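Local atomic coordinates of particle-associated lyase (Acinetobacter bacteriophage AP22, PDB entry 4Y9V), a protein that probably cleaves the capsular polysaccharide of Acinetobacter baumannii as a trimeric phage tailspike lyase that binds capsular saccharide. Residues I154-D159 against E199-L204; K171-E176 against P314-Y319. One frame throughout, in Å; residues are numbered along the deposited sequence.

Interaction 1: I154-D159 against E199-L204; sequences IYCTDD and ENIVIL
Asp158 and Asn200 meet through side chains that both set CG anti to their own carbonyl carbon and cross at about a right angle. In the Asp158 conformer described, one of two, Asn200 ND2 gives a nearly straight bond of 2.9 Å to Asp158 OD1, which accepts with its syn lone pair; that oxygen lies in the amide plane of Asn200, although carboxylate and amide are turned 57° apart. Asp158 OD2 takes a weak bond from Asn200 N, so the carboxylate spans backbone and side chain. Asn200 is the centre of an inverse gamma turn, and its O accepts from Thr157 N at 3.0 Å. Cys156 CA lies 3.2 Å from Asn200 O, in a CA-H...O contact. Beyond it the chains run antiparallel in the Ig-like domain, Tyr155 and Val202 forming the hydrogen-bonded pair (Tyr155 N to Val202 O 3.0 Å, Val202 N to Tyr155 O 2.9 Å). On the face of Ile154 and Cys156, Ile201 bends at chi2 (-59°) to bring CD1 to 3.6 Å from Cys156 CB, while its CG2 meets Ile154 CG2 at 3.7 Å. Ile154 and Ile203 lie side by side, both touching Phe138. On the other face Val202 CG2 reaches Tyr155 CB, and Tyr155 OH bonds to Arg170.

Interaction 2: K171-E176 against P314-Y319; sequences KGEFVE and PCRNGY
The guanidinium of Arg316, in the conformer described (one of two), meets Gly172 O at its edge, in plane, and a water occupies the same rim beside NH2; Glu173 CB approaches NH1 obliquely, 3.5 Å away. Arg316 NH1 donates to Gly172 O at 2.8 Å with an N-H...O angle of 146°, the donor lying in the carbonyl plane. NH2 donates to the water, which also accepts from Gly172 N at 3.1 Å. Two links thus join one flat group to both polar backbone atoms of a single glycine, at the start of strand 172-181. A bend at chi3 (52°) turns NE, which forms a salt bridge with Glu341. Pro314 CD packs against the same carbonyl, 3.2 Å from Gly172 O. The contact joins the Ig-like domain to the pectin lyase-like part of the chain, where 315-316 is a short strand parallel to 340-341. Glu173 OE1 lies 4.4 Å from Arg316 NH1, beyond salt-bridge range; its carboxylate is bonded to Tyr195 OH and Tyr192 N. With Glu341 paired to NE and Glu173 near NH1, the buried Arg316 probably stays protonated, and its positive charge would polarise the Gly172 carbonyl that it grips.

Centres of interactions 1 and 2 lie 14 Å apart, and strands 151-156 and 172-181, antiparallel neighbours in one sheet, connect them. Along the chain the segments alternate: 154-159, 171-176, 199-204, then 314-319. Cys156 N probably bonds to Lys171 O at 2.8 Å, and Lys171 NZ forms a salt bridge with Glu199 OE1, so 171-176 touches both halves of interaction 1. Interaction 1 stays inside the Ig-like domain, whereas interaction 2 ties that domain to the pectin lyase-like part. The glycan pocket draws on both, with Arg166, Tyr168 and Tyr169 from the first and Phe249 and His337 from the second; bound N-acetyl-fucosamine lies about 9 Å from the Tyr155 side chain, N-acetyl-mannosaminuronic acid about 10 Å from that of Pro314.

Interaction 1: I154-D159 against E199-L204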
# COMPACT_ATOMS: atom_id res chain seq x y z
N ILE A 154 3.21 -26.38 16.33
CA ILE A 154 2.66 -27.56 15.69
C ILE A 154 3.65 -27.92 14.60
O ILE A 154 4.00 -27.07 13.79
CB ILE A 154 1.28 -27.23 15.07
CG1 ILE A 154 0.29 -26.76 16.12
CG2 ILE A 154 0.75 -28.43 14.26
CD1 ILE A 154 -0.96 -26.09 15.56
N TYR A 155 4.14 -29.17 14.56
CA TYR A 155 5.17 -29.53 13.58
C TYR A 155 5.00 -30.95 13.12
O TYR A 155 4.87 -31.87 13.94
CB TYR A 155 6.58 -29.32 14.18
CG TYR A 155 7.70 -29.49 13.18
CD1 TYR A 155 8.00 -28.50 12.25
CD2 TYR A 155 8.45 -30.65 13.14
CE1 TYR A 155 9.00 -28.65 11.32
CE2 TYR A 155 9.48 -30.81 12.21
CZ TYR A 155 9.76 -29.81 11.31
OH TYR A 155 10.79 -30.02 10.42
N CYS A 156 5.00 -31.13 11.81
CA CYS A 156 4.98 -32.48 11.21
C CYS A 156 6.39 -32.91 10.89
O CYS A 156 7.10 -32.27 10.14
CB CYS A 156 4.15 -32.43 9.94
SG CYS A 156 4.05 -34.04 9.10
N THR A 157 6.78 -34.07 11.47
CA THR A 157 8.15 -34.54 11.29
C THR A 157 8.40 -35.24 9.97
O THR A 157 9.55 -35.54 9.65
CB THR A 157 8.55 -35.44 12.48
OG1 THR A 157 7.64 -36.52 12.59
CG2 THR A 157 8.53 -34.70 13.80
N ASP A 158 7.35 -35.49 9.19
CA ASP A 158 7.43 -36.19 7.90
C ASP A 158 7.99 -35.28 6.82
O ASP A 158 7.52 -34.15 6.57
CB ASP A 158 6.07 -36.74 7.55
CG ASP A 158 5.41 -37.63 8.58
OD1 ASP A 158 6.13 -38.49 9.12
OD2 ASP A 158 4.20 -37.48 8.96
N ASP A 159 9.00 -35.77 6.08
CA ASP A 159 9.58 -35.05 4.96
C ASP A 159 8.49 -34.71 3.92
O ASP A 159 7.55 -35.46 3.69
CB ASP A 159 10.66 -35.87 4.28
CG ASP A 159 11.93 -36.01 5.07
OD1 ASP A 159 12.04 -35.44 6.18
OD2 ASP A 159 12.86 -36.65 4.54
N GLU A 199 -1.29 -38.28 11.36
CA GLU A 199 -0.02 -37.84 10.87
C GLU A 199 0.98 -37.74 12.05
O GLU A 199 0.59 -37.75 13.22
CB GLU A 199 -0.11 -36.49 10.12
CG GLU A 199 -0.87 -36.64 8.78
CD GLU A 199 -1.28 -35.33 8.17
OE1 GLU A 199 -1.31 -34.30 8.84
OE2 GLU A 199 -1.61 -35.35 6.95
N ASN A 200 2.28 -37.61 11.75
CA ASN A 200 3.31 -37.44 12.75
C ASN A 200 3.41 -35.96 13.16
O ASN A 200 4.28 -35.24 12.70
CB ASN A 200 4.66 -37.93 12.29
CG ASN A 200 4.72 -39.43 12.34
OD1 ASN A 200 4.39 -40.00 13.40
ND2 ASN A 200 5.16 -40.07 11.30
N ILE A 201 2.42 -35.53 13.96
CA ILE A 201 2.30 -34.14 14.40
C ILE A 201 2.66 -34.02 15.85
O ILE A 201 1.98 -34.54 16.74
CB ILE A 201 0.89 -33.58 14.17
CG1 ILE A 201 0.31 -33.85 12.81
CG2 ILE A 201 0.89 -32.08 14.51
CD1 ILE A 201 1.13 -33.30 11.65
N VAL A 202 3.76 -33.35 16.14
CA VAL A 202 4.25 -33.12 17.48
C VAL A 202 3.87 -31.69 17.88
O VAL A 202 3.71 -30.80 17.05
CB VAL A 202 5.75 -33.38 17.64
CG1 VAL A 202 6.05 -34.82 17.18
CG2 VAL A 202 6.60 -32.39 16.89
N ILE A 203 3.77 -31.49 19.21
CA ILE A 203 3.49 -30.20 19.81
C ILE A 203 4.69 -29.83 20.70
O ILE A 203 4.99 -30.55 21.65
CB ILE A 203 2.20 -30.21 20.63
CG1 ILE A 203 0.98 -30.71 19.84
CG2 ILE A 203 1.94 -28.84 21.24
CD1 ILE A 203 0.61 -29.88 18.63
N LEU A 204 5.35 -28.75 20.35
CA LEU A 204 6.48 -28.22 21.09
C LEU A 204 6.03 -27.02 21.92
O LEU A 204 5.14 -26.29 21.51
CB LEU A 204 7.62 -27.78 20.19
CG LEU A 204 7.95 -28.71 19.01
CD1 LEU A 204 9.05 -28.12 18.14
CD2 LEU A 204 8.32 -30.12 19.49

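Interaction 2: K171-E176 against P314-Y319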
# COMPACT_ATOMS: atom_id res chain seq x y z
N LYS A 171 5.47 -29.29 7.23
CA LYS A 171 4.39 -28.40 7.64
C LYS A 171 4.42 -28.17 9.16
O LYS A 171 4.88 -29.00 9.94
CB LYS A 171 3.04 -28.89 7.14
CG LYS A 171 2.55 -30.19 7.72
CD LYS A 171 1.17 -30.55 7.19
CE LYS A 171 0.65 -31.86 7.74
NZ LYS A 171 -0.65 -32.20 7.13
N GLY A 172 3.86 -27.02 9.55
CA GLY A 172 3.76 -26.65 10.95
C GLY A 172 3.47 -25.17 11.05
O GLY A 172 3.44 -24.46 10.05
N GLU A 173 3.28 -24.69 12.28
CA GLU A 173 3.07 -23.27 12.52
C GLU A 173 3.25 -22.98 14.01
O GLU A 173 3.21 -23.88 14.84
CB GLU A 173 1.69 -22.80 12.02
CG GLU A 173 0.51 -23.50 12.65
CD GLU A 173 -0.71 -23.29 11.76
OE1 GLU A 173 -0.80 -23.98 10.69
OE2 GLU A 173 -1.56 -22.42 12.06
N PHE A 174 3.40 -21.71 14.32
CA PHE A 174 3.45 -21.23 15.68
C PHE A 174 2.07 -20.74 16.11
O PHE A 174 1.38 -20.09 15.32
CB PHE A 174 4.42 -20.06 15.82
CG PHE A 174 5.87 -20.37 15.47
CD1 PHE A 174 6.40 -21.65 15.57
CD2 PHE A 174 6.71 -19.34 15.06
CE1 PHE A 174 7.75 -21.89 15.27
CE2 PHE A 174 8.05 -19.58 14.76
CZ PHE A 174 8.55 -20.86 14.86
N VAL A 175 1.69 -21.02 17.36
CA VAL A 175 0.45 -20.53 17.92
C VAL A 175 0.71 -20.01 19.34
O VAL A 175 1.64 -20.45 20.01
CB VAL A 175 -0.69 -21.57 17.93
CG1 VAL A 175 -0.96 -22.09 16.51
CG2 VAL A 175 -0.39 -22.73 18.88
N GLU A 176 -0.15 -19.10 19.76
CA GLU A 176 -0.23 -18.66 21.16
C GLU A 176 -1.54 -19.15 21.76
O GLU A 176 -2.61 -19.00 21.19
CB GLU A 176 -0.11 -17.15 21.29
CG GLU A 176 -0.18 -16.71 22.75
CD GLU A 176 0.10 -15.25 22.93
OE1 GLU A 176 1.29 -14.91 22.87
OE2 GLU A 176 -0.82 -14.48 23.13
N PRO A 314 7.17 -23.57 8.12
CA PRO A 314 7.12 -22.65 6.98
C PRO A 314 7.13 -21.20 7.46
O PRO A 314 6.64 -20.88 8.53
CB PRO A 314 5.79 -23.00 6.31
CG PRO A 314 5.57 -24.46 6.68
CD PRO A 314 6.05 -24.53 8.13
N CYS A 315 7.66 -20.33 6.61
CA CYS A 315 7.57 -18.89 6.88
C CYS A 315 6.20 -18.38 6.42
O CYS A 315 5.72 -18.72 5.35
CB CYS A 315 8.60 -18.08 6.10
SG CYS A 315 10.31 -18.41 6.61
N ARG A 316 5.63 -17.47 7.22
CA ARG A 316 4.33 -16.90 6.84
C ARG A 316 4.16 -15.58 7.57
O ARG A 316 4.73 -15.34 8.65
CB ARG A 316 3.19 -17.92 7.01
CG ARG A 316 3.11 -18.51 8.40
CD ARG A 316 1.89 -19.40 8.54
NE ARG A 316 1.72 -20.43 7.54
CZ ARG A 316 2.06 -21.71 7.70
NH1 ARG A 316 2.71 -22.12 8.75
NH2 ARG A 316 1.70 -22.58 6.76
N ASN A 317 3.33 -14.72 6.98
CA ASN A 317 2.97 -13.40 7.48
C ASN A 317 4.18 -12.48 7.51
O ASN A 317 4.46 -11.79 8.50
CB ASN A 317 2.25 -13.45 8.81
CG ASN A 317 0.89 -14.10 8.73
OD1 ASN A 317 0.23 -14.06 7.68
ND2 ASN A 317 0.46 -14.69 9.83
N GLY A 318 4.87 -12.41 6.38
CA GLY A 318 6.00 -11.52 6.21
C GLY A 318 5.62 -10.26 5.46
O GLY A 318 4.85 -10.32 4.49
N TYR A 319 6.16 -9.11 5.85
CA TYR A 319 5.88 -7.85 5.18
C TYR A 319 7.17 -7.01 5.16
O TYR A 319 7.59 -6.53 6.21
CB TYR A 319 4.71 -7.15 5.89
CG TYR A 319 4.38 -5.82 5.23
CD1 TYR A 319 3.74 -5.79 4.01
CD2 TYR A 319 4.74 -4.60 5.74
CE1 TYR A 319 3.43 -4.63 3.34
CE2 TYR A 319 4.43 -3.45 5.07
CZ TYR A 319 3.77 -3.45 3.85
OH TYR A 319 3.46 -2.26 3.24
O HOH W 1 1.97 -25.54 7.57